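Malonyl CoA-acyl carrier protein transacylase (Burkholderia pseudomallei 1710b, PDB 3EZO) probably catalyses the transfer of the malonyl group from malonyl-CoA to holo-acyl carrier protein, giving malonyl-ACP and free CoA. Local coordinates at residues M72-Y77 against D115-V120; A108-F113 against K228-S233; V234-D239 against K250-R255. All blocks are in the same frame, centred on the assembly; numbering follows the deposited sequence.

Contact 1 (M72-Y77 against D115-V120); sequences MLTAAY and DALPLV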
loop_
_atom_site.group_PDB
_atom_site.type_symbol
_atom_site.label_atom_id
_atom_site.label_comp_id
_atom_site.label_asym_id
_atom_site.label_seq_id
_atom_site.Cartn_x
_atom_site.Cartn_y
_atom_site.Cartn_z
ATOM N N MET A 72 2.873 4.705 -7.909
ATOM C CA MET A 72 2.790 5.006 -6.492
ATOM C C MET A 72 4.101 4.715 -5.749
ATOM O O MET A 72 4.406 5.385 -4.757
ATOM C CB MET A 72 1.617 4.309 -5.806
ATOM C CG MET A 72 0.283 4.949 -6.005
ATOM S SD MET A 72 0.230 6.687 -5.600
ATOM C CE MET A 72 0.664 6.725 -3.829
ATOM N N LEU A 73 4.849 3.727 -6.234
ATOM C CA LEU A 73 6.188 3.441 -5.751
ATOM C C LEU A 73 7.095 4.642 -6.069
ATOM O O LEU A 73 7.795 5.146 -5.206
ATOM C CB LEU A 73 6.720 2.180 -6.435
ATOM C CG LEU A 73 8.158 1.788 -6.157
ATOM C CD1 LEU A 73 8.265 0.857 -4.954
ATOM C CD2 LEU A 73 8.752 1.105 -7.377
ATOM N N THR A 74 7.052 5.085 -7.323
ATOM C CA THR A 74 7.872 6.227 -7.780
ATOM C C THR A 74 7.557 7.510 -7.012
ATOM O O THR A 74 8.448 8.179 -6.508
ATOM C CB THR A 74 7.658 6.463 -9.258
ATOM O OG1 THR A 74 8.034 5.290 -9.959
ATOM C CG2 THR A 74 8.481 7.674 -9.755
ATOM N N ALA A 75 6.275 7.834 -6.900
ATOM C CA ALA A 75 5.851 9.114 -6.329
ATOM C C ALA A 75 6.192 9.197 -4.858
ATOM O O ALA A 75 6.729 10.215 -4.381
ATOM C CB ALA A 75 4.323 9.339 -6.559
ATOM N N ALA A 76 5.878 8.119 -4.140
ATOM C CA ALA A 76 6.205 8.040 -2.718
ATOM C C ALA A 76 7.690 7.961 -2.493
ATOM O O ALA A 76 8.200 8.652 -1.607
ATOM C CB ALA A 76 5.454 6.904 -2.029
ATOM N N TYR A 77 8.416 7.201 -3.308
ATOM C CA TYR A 77 9.874 7.166 -3.166
ATOM C C TYR A 77 10.543 8.510 -3.517
ATOM O O TYR A 77 11.457 8.935 -2.840
ATOM C CB TYR A 77 10.521 6.018 -3.937
ATOM C CG TYR A 77 11.945 5.776 -3.501
ATOM C CD1 TYR A 77 12.281 5.614 -2.157
ATOM C CD2 TYR A 77 12.969 5.743 -4.427
ATOM C CE1 TYR A 77 13.637 5.400 -1.763
ATOM C CE2 TYR A 77 14.284 5.547 -4.049
ATOM C CZ TYR A 77 14.615 5.392 -2.727
ATOM O OH TYR A 77 15.949 5.174 -2.432
ATOM N N ASP A 115 15.391 -1.966 -9.085
ATOM C CA ASP A 115 14.806 -3.317 -9.133
ATOM C C ASP A 115 13.345 -3.323 -8.752
ATOM O O ASP A 115 12.572 -4.144 -9.252
ATOM C CB ASP A 115 15.566 -4.307 -8.235
ATOM C CG ASP A 115 17.015 -4.438 -8.649
ATOM O OD1 ASP A 115 17.328 -4.109 -9.826
ATOM O OD2 ASP A 115 17.840 -4.840 -7.804
ATOM N N ALA A 116 12.964 -2.420 -7.878
ATOM C CA ALA A 116 11.597 -2.372 -7.400
ATOM C C ALA A 116 10.607 -1.987 -8.515
ATOM O O ALA A 116 9.432 -2.349 -8.475
ATOM C CB ALA A 116 11.469 -1.433 -6.195
ATOM N N LEU A 117 11.098 -1.271 -9.518
ATOM C CA LEU A 117 10.233 -0.747 -10.561
ATOM C C LEU A 117 9.604 -1.878 -11.411
ATOM O O LEU A 117 8.383 -2.007 -11.422
ATOM C CB LEU A 117 10.988 0.332 -11.374
ATOM C CG LEU A 117 11.115 1.686 -10.670
ATOM C CD1 LEU A 117 12.356 2.467 -11.160
ATOM C CD2 LEU A 117 9.825 2.522 -10.791
ATOM N N PRO A 118 10.416 -2.729 -12.080
ATOM C CA PRO A 118 9.793 -3.831 -12.826
ATOM C C PRO A 118 9.138 -4.882 -11.901
ATOM O O PRO A 118 8.225 -5.590 -12.322
ATOM C CB PRO A 118 10.944 -4.410 -13.631
ATOM C CG PRO A 118 12.228 -4.008 -12.822
ATOM C CD PRO A 118 11.882 -2.688 -12.234
ATOM N N LEU A 119 9.533 -4.925 -10.625
ATOM C CA LEU A 119 8.947 -5.874 -9.687
ATOM C C LEU A 119 7.489 -5.528 -9.453
ATOM O O LEU A 119 6.651 -6.407 -9.506
ATOM C CB LEU A 119 9.734 -5.907 -8.364
ATOM C CG LEU A 119 9.161 -6.615 -7.102
ATOM C CD1 LEU A 119 8.777 -8.104 -7.302
ATOM C CD2 LEU A 119 10.163 -6.473 -5.904
ATOM N N VAL A 120 7.180 -4.253 -9.203
ATOM C CA VAL A 120 5.811 -3.867 -8.915
ATOM C C VAL A 120 4.958 -3.805 -10.170
ATOM O O VAL A 120 3.759 -4.054 -10.099
ATOM C CB VAL A 120 5.687 -2.590 -8.071
ATOM C CG1 VAL A 120 6.554 -2.731 -6.833
ATOM C CG2 VAL A 120 6.052 -1.328 -8.904
#

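Contact 2 (A108-F113 against K228-S233); sequences AGAIAF and KAPKIS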
loop_
_atom_site.group_PDB
_atom_site.type_symbol
_atom_site.label_atom_id
_atom_site.label_comp_id
_atom_site.label_asym_id
_atom_site.label_seq_id
_atom_site.Cartn_x
_atom_site.Cartn_y
_atom_site.Cartn_z
ATOM N N ALA A 108 14.233 1.316 3.071
ATOM C CA ALA A 108 15.034 0.540 4.062
ATOM C C ALA A 108 16.258 -0.121 3.450
ATOM O O ALA A 108 17.016 -0.796 4.136
ATOM C CB ALA A 108 14.121 -0.579 4.761
ATOM N N GLY A 109 16.478 0.058 2.163
ATOM C CA GLY A 109 17.703 -0.494 1.533
ATOM C C GLY A 109 17.614 -1.992 1.259
ATOM O O GLY A 109 18.592 -2.631 0.920
ATOM N N ALA A 110 16.432 -2.580 1.417
ATOM C CA ALA A 110 16.284 -4.008 1.155
ATOM C C ALA A 110 16.219 -4.332 -0.355
ATOM O O ALA A 110 16.676 -5.376 -0.783
ATOM C CB ALA A 110 15.039 -4.557 1.928
ATOM N N ILE A 111 15.609 -3.437 -1.139
ATOM C CA ILE A 111 15.418 -3.637 -2.564
ATOM C C ILE A 111 15.852 -2.349 -3.272
ATOM O O ILE A 111 15.404 -1.282 -2.912
ATOM C CB ILE A 111 13.932 -3.944 -2.918
ATOM C CG1 ILE A 111 13.434 -5.233 -2.223
ATOM C CG2 ILE A 111 13.744 -4.114 -4.468
ATOM C CD1 ILE A 111 11.885 -5.512 -2.428
ATOM N N ALA A 112 16.718 -2.443 -4.260
ATOM C CA ALA A 112 17.109 -1.237 -4.981
ATOM C C ALA A 112 15.897 -0.691 -5.760
ATOM O O ALA A 112 15.127 -1.458 -6.359
ATOM C CB ALA A 112 18.310 -1.539 -5.938
ATOM N N PHE A 113 15.722 0.618 -5.741
ATOM C CA PHE A 113 14.626 1.257 -6.473
ATOM C C PHE A 113 14.570 0.813 -7.921
ATOM O O PHE A 113 13.506 0.501 -8.414
ATOM C CB PHE A 113 14.683 2.770 -6.325
ATOM C CG PHE A 113 13.575 3.524 -7.060
ATOM C CD1 PHE A 113 12.228 3.247 -6.826
ATOM C CD2 PHE A 113 13.896 4.530 -7.967
ATOM C CE1 PHE A 113 11.192 3.957 -7.498
ATOM C CE2 PHE A 113 12.883 5.274 -8.621
ATOM C CZ PHE A 113 11.528 4.978 -8.386
ATOM N N LYS A 228 18.257 -7.535 0.101
ATOM C CA LYS A 228 19.249 -7.373 1.139
ATOM C C LYS A 228 18.600 -7.132 2.486
ATOM O O LYS A 228 17.472 -6.627 2.548
ATOM C CB LYS A 228 20.046 -6.112 0.839
ATOM C CG LYS A 228 20.728 -6.092 -0.494
ATOM C CD LYS A 228 22.207 -6.108 -0.371
ATOM C CE LYS A 228 22.850 -5.562 -1.634
ATOM N NZ LYS A 228 24.261 -5.956 -1.631
ATOM N N ALA A 229 19.327 -7.411 3.569
ATOM C CA ALA A 229 18.809 -7.187 4.931
ATOM C C ALA A 229 18.589 -5.692 5.119
ATOM O O ALA A 229 19.466 -4.923 4.790
ATOM C CB ALA A 229 19.814 -7.700 5.994
ATOM N N PRO A 230 17.422 -5.286 5.649
ATOM C CA PRO A 230 17.132 -3.855 5.727
ATOM C C PRO A 230 17.991 -3.109 6.750
ATOM O O PRO A 230 18.381 -3.661 7.760
ATOM C CB PRO A 230 15.635 -3.784 6.082
ATOM C CG PRO A 230 15.192 -5.137 6.368
ATOM C CD PRO A 230 16.251 -6.129 5.968
ATOM N N LYS A 231 18.274 -1.846 6.468
ATOM C CA LYS A 231 18.980 -0.985 7.395
ATOM C C LYS A 231 18.003 -0.239 8.277
ATOM O O LYS A 231 18.406 0.490 9.170
ATOM C CB LYS A 231 19.852 0.005 6.609
ATOM C CG LYS A 231 19.077 1.095 5.901
ATOM C CD LYS A 231 19.905 1.770 4.738
ATOM C CE LYS A 231 19.048 2.751 3.877
ATOM N NZ LYS A 231 19.787 3.159 2.635
ATOM N N ILE A 232 16.708 -0.370 8.001
ATOM C CA ILE A 232 15.670 0.193 8.850
ATOM C C ILE A 232 14.664 -0.923 9.094
ATOM O O ILE A 232 14.323 -1.648 8.149
ATOM C CB ILE A 232 14.878 1.314 8.153
ATOM C CG1 ILE A 232 15.788 2.441 7.660
ATOM C CG2 ILE A 232 13.824 1.926 9.117
ATOM C CD1 ILE A 232 14.989 3.558 6.946
ATOM N N SER A 233 14.142 -1.027 10.319
ATOM C CA SER A 233 13.119 -2.040 10.603
ATOM C C SER A 233 11.899 -1.813 9.719
ATOM O O SER A 233 11.390 -0.695 9.647
ATOM C CB SER A 233 12.710 -1.960 12.077
ATOM O OG SER A 233 13.823 -2.296 12.879
HETATM O O HOH W 1 20.588 -2.614 3.386
#

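Contact 3 (V234-D239 against K250-R255); sequences VVNNID and KDALVR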
loop_
_atom_site.group_PDB
_atom_site.type_symbol
_atom_site.label_atom_id
_atom_site.label_comp_id
_atom_site.label_asym_id
_atom_site.label_seq_id
_atom_site.Cartn_x
_atom_site.Cartn_y
_atom_site.Cartn_z
ATOM N N VAL A 234 11.450 -2.868 9.038
ATOM C CA VAL A 234 10.204 -2.853 8.282
ATOM C C VAL A 234 9.208 -3.816 8.960
ATOM O O VAL A 234 9.501 -4.979 9.174
ATOM C CB VAL A 234 10.446 -3.300 6.821
ATOM C CG1 VAL A 234 9.217 -3.234 6.018
ATOM C CG2 VAL A 234 11.663 -2.511 6.151
ATOM N N VAL A 235 8.020 -3.335 9.284
ATOM C CA VAL A 235 6.955 -4.201 9.773
ATOM C C VAL A 235 6.024 -4.588 8.606
ATOM O O VAL A 235 5.537 -3.735 7.871
ATOM C CB VAL A 235 6.250 -3.583 11.037
ATOM C CG1 VAL A 235 5.645 -2.196 10.818
ATOM C CG2 VAL A 235 5.227 -4.571 11.593
ATOM N N ASN A 236 5.845 -5.886 8.379
ATOM C CA ASN A 236 5.104 -6.345 7.191
ATOM C C ASN A 236 3.603 -6.444 7.396
ATOM O O ASN A 236 3.098 -6.598 8.520
ATOM C CB ASN A 236 5.732 -7.613 6.549
ATOM C CG ASN A 236 5.741 -8.844 7.459
ATOM O OD1 ASN A 236 4.823 -9.077 8.220
ATOM N ND2 ASN A 236 6.785 -9.639 7.344
ATOM N N ASN A 237 2.877 -6.324 6.293
ATOM C CA ASN A 237 1.427 -6.317 6.307
ATOM C C ASN A 237 0.858 -7.673 6.707
ATOM O O ASN A 237 -0.150 -7.754 7.370
ATOM C CB ASN A 237 0.888 -6.019 4.917
ATOM C CG ASN A 237 1.092 -4.588 4.459
ATOM O OD1 ASN A 237 0.918 -4.301 3.276
ATOM N ND2 ASN A 237 1.394 -3.688 5.364
ATOM N N ILE A 238 1.474 -8.728 6.227
ATOM C CA ILE A 238 0.907 -10.096 6.333
ATOM C C ILE A 238 1.034 -10.650 7.757
ATOM O O ILE A 238 0.064 -11.176 8.307
ATOM C CB ILE A 238 1.507 -11.040 5.278
ATOM C CG1 ILE A 238 0.675 -12.346 5.163
ATOM C CG2 ILE A 238 2.999 -11.337 5.548
ATOM C CD1 ILE A 238 -0.629 -12.231 4.405
ATOM N N ASP A 239 2.191 -10.469 8.382
ATOM C CA ASP A 239 2.456 -11.069 9.653
ATOM C C ASP A 239 2.614 -10.051 10.795
ATOM O O ASP A 239 2.697 -10.433 11.950
ATOM C CB ASP A 239 3.716 -11.906 9.562
ATOM C CG ASP A 239 3.586 -13.102 8.633
ATOM O OD1 ASP A 239 2.462 -13.555 8.317
ATOM O OD2 ASP A 239 4.653 -13.608 8.216
ATOM N N LYS A 250 11.000 -11.762 1.096
ATOM C CA LYS A 250 10.399 -12.267 -0.114
ATOM C C LYS A 250 9.120 -13.050 0.169
ATOM O O LYS A 250 8.095 -12.802 -0.484
ATOM C CB LYS A 250 11.360 -13.175 -0.879
ATOM C CG LYS A 250 12.615 -12.507 -1.406
ATOM C CD LYS A 250 13.395 -13.435 -2.367
ATOM C CE LYS A 250 14.671 -12.757 -2.857
ATOM N NZ LYS A 250 15.441 -13.608 -3.759
ATOM N N ASP A 251 9.168 -13.984 1.129
ATOM C CA ASP A 251 8.002 -14.804 1.400
ATOM C C ASP A 251 6.811 -13.973 1.913
ATOM O O ASP A 251 5.647 -14.228 1.551
ATOM C CB ASP A 251 8.311 -15.925 2.401
ATOM C CG ASP A 251 7.129 -16.853 2.559
ATOM O OD1 ASP A 251 6.736 -17.502 1.563
ATOM O OD2 ASP A 251 6.555 -16.845 3.659
ATOM N N ALA A 252 7.120 -12.964 2.730
ATOM C CA ALA A 252 6.100 -12.040 3.214
ATOM C C ALA A 252 5.493 -11.267 2.045
ATOM O O ALA A 252 4.294 -11.013 2.024
ATOM C CB ALA A 252 6.660 -11.111 4.269
ATOM N N LEU A 253 6.299 -10.909 1.054
ATOM C CA LEU A 253 5.741 -10.266 -0.151
ATOM C C LEU A 253 4.872 -11.220 -0.980
ATOM O O LEU A 253 3.858 -10.793 -1.530
ATOM C CB LEU A 253 6.828 -9.635 -1.031
ATOM C CG LEU A 253 7.580 -8.446 -0.432
ATOM C CD1 LEU A 253 8.701 -8.020 -1.431
ATOM C CD2 LEU A 253 6.654 -7.294 -0.056
ATOM N N VAL A 254 5.288 -12.485 -1.079
ATOM C CA VAL A 254 4.534 -13.530 -1.825
ATOM C C VAL A 254 3.155 -13.714 -1.192
ATOM O O VAL A 254 2.109 -13.636 -1.884
ATOM C CB VAL A 254 5.339 -14.869 -1.881
ATOM C CG1 VAL A 254 4.463 -16.078 -2.298
ATOM C CG2 VAL A 254 6.581 -14.737 -2.783
ATOM N N ARG A 255 3.130 -13.900 0.136
ATOM C CA ARG A 255 1.884 -14.175 0.837
ATOM C C ARG A 255 1.025 -12.932 0.927
ATOM O O ARG A 255 -0.236 -13.013 0.969
ATOM C CB ARG A 255 2.152 -14.798 2.208
ATOM C CG ARG A 255 2.608 -16.261 2.117
ATOM C CD ARG A 255 2.823 -16.933 3.493
ATOM N NE ARG A 255 3.927 -16.310 4.207
ATOM C CZ ARG A 255 3.825 -15.500 5.256
ATOM N NH1 ARG A 255 2.656 -15.223 5.778
ATOM N NH2 ARG A 255 4.937 -14.961 5.792
HETATM O O HOH W 2 3.609 -8.576 3.911
#

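Contact 1 (M72-Y77 against D115-V120)
No flat group carries the contact between 72-77 and 115-120, but the ring of Phe113, at the start of helix 113-128, borders it. Its ring atoms CE1 and CZ lie against Leu73 and Thr74 respectively. Tyr77 meets the same ring with the two planes at about 45°, so the pair is neither stacked nor T-shaped.

The helix segments run roughly antiparallel, at 147°, with 10.4 Å between their axes. Leu73 does the reaching: its CG is anti to the backbone N, and CD2 enters among three residues of the facing helix, at 3.9 Å from Ala116 CB, 3.8 Å from Leu117 CD2 and 3.9 Å from Val120 CG2. CD2 also rests against the Ala116 carbonyl. Next to it Thr74 crosses Leu117 at about a right angle, Thr74 OG1 lying 3.4 Å from Leu117 CD2. That hydroxyl has its polar partner in its own helix, the Pro70 carbonyl oxygen one turn back. The 115-120 helix kinks at Pro118, whose ring nitrogen has no bond to the preceding turn.

All five touching residues are buried, and helices 65-85 and 113-128 of the acyltransferase domain are held here mainly by apolar packing round the Leu73 CD2 methyl, with the one hydroxyl at the interface already satisfied within its helix.

Contact 2 (A108-F113 against K228-S233)
The carbonyl oxygen of Ala108 is the best-held polar atom, gripped by one hydrogen bond from the facing loop, with a CA-H of Pro230 as a lesser, strongly bent contact. Lys231 N donates to Ala108 O at 2.9 Å, nearly straight at 165° and in the carbonyl plane, while Pro230 CA comes to 3.4 Å from the same Ala108 O. Lys231 adds its aliphatic chain: with CG in the crowded position between backbone N and carbonyl carbon, CG packs 3.3 Å from Ala108 O, and the extended chain runs on alongside the Gly109 backbone.

A second hydrogen bond forms two residues on. Lys228 N binds Ala110 O at 2.8 Å, an almost linear bond (172°) directed at a lone pair of the carbonyl, and here the CA-H...O contact runs the other way, from Ala110 CA to Lys228 O. The two loops run antiparallel through 108-110 and 228-231, without forming regular strands. Between these bonds a water spans the gap, donating to Gly109 O at 3.2 Å and to Ala229 O at 2.9 Å. Gly109, with phi of 78°, ends the preceding helix in a Schellman motif, and the chain then runs beside 228-231.

On the apolar side, Ala108 CB touches both Pro230 CB, at 3.8 Å, and Ile232 CB, at 4.0 Å.

The contact joins the end of helix 99-107 to the loop that enters strand 233-234, which pairs with strand 93-96 through Ser233 and Val94. Ala110 and Ile111 lean back on Leu105 of helix 99-107, and Ile232 reaches Tyr80 of helix 65-85.

Contact 3 (V234-D239 against K250-R255)
The chain is extended through Val234 to Asn236, then takes helical backbone angles at Asn237 and Ile238, and there it comes closest to helix 246-256, with Ile238 CA 6.4 Å from Ala252 CA.

Asn236 helps hold that turn. Its OD1 accepts from Asp239 N at 3.0 Å, an Asx motif in which the donor lies above the amide carbonyl plane; Ala241 N is a second donor to this oxygen. The other branch of the amide, Asn236 ND2, rests on Ala252 CB at 3.4 Å. Ile238, its CG1 anti to the backbone N, lays CG2 3.9 Å from Ala252 CB and sends CD1 against the Arg255 carbonyl. Beside this patch a water accepts from Ile238 N and donates to Ala252 O.

The charged end belongs to Arg255, bent at chi3 (-65°). It grips Asp239 end-on: NH1 donates to Asp239 OD1 at 3.0 Å, almost linear at 173°, and NH2 to Asp239 OD2 at 2.8 Å. Both carboxylate oxygens use their syn lone pairs, and the two planes lie only 15° apart. Arg255 NE also binds Asp251 OD2, a turn earlier, at 2.7 Å, meeting that carboxylate from above its plane, with a weak second bond from NH2 to the same oxygen. Two acids on one guanidinium hold its rotation and probably favour all three charged states.

Nearby, Asn237 OD1 accepts from the backbone N of Ser98, the predicted nucleophile, and Ile238 lies about 7 Å, side chain to side chain, from the predicted active-site His207. Helix 246-256 packs Leu253 against helix 99-107 and Val254 against helix 212-223, while Val235 lies against helix 263-272.

Overall arrangement
From the N terminus, contact 1 opens on helix 65-85 and closes on helix 113-128, with 37 residues between its segments, among them strand 93-96 and helix 99-107. Contact 2 opens at 108-113, within that span, so the two cross; it closes at 228-233, with 114 residues between, beyond the four-stranded antiparallel sheet and helix 212-223. Contact 3 follows in series, starting at the next residue and closing a short loop of 10 residues onto helix 246-256. Contacts 1 and 2 touch at Phe113, contacts 2 and 3 where Ala108 packs on Val234; contacts 1 and 3 do not meet. Contact 1 joins two helices; contacts 2 and 3 tie the end of helix 99-107 and helix 246-256 to the chain around strand 233-234.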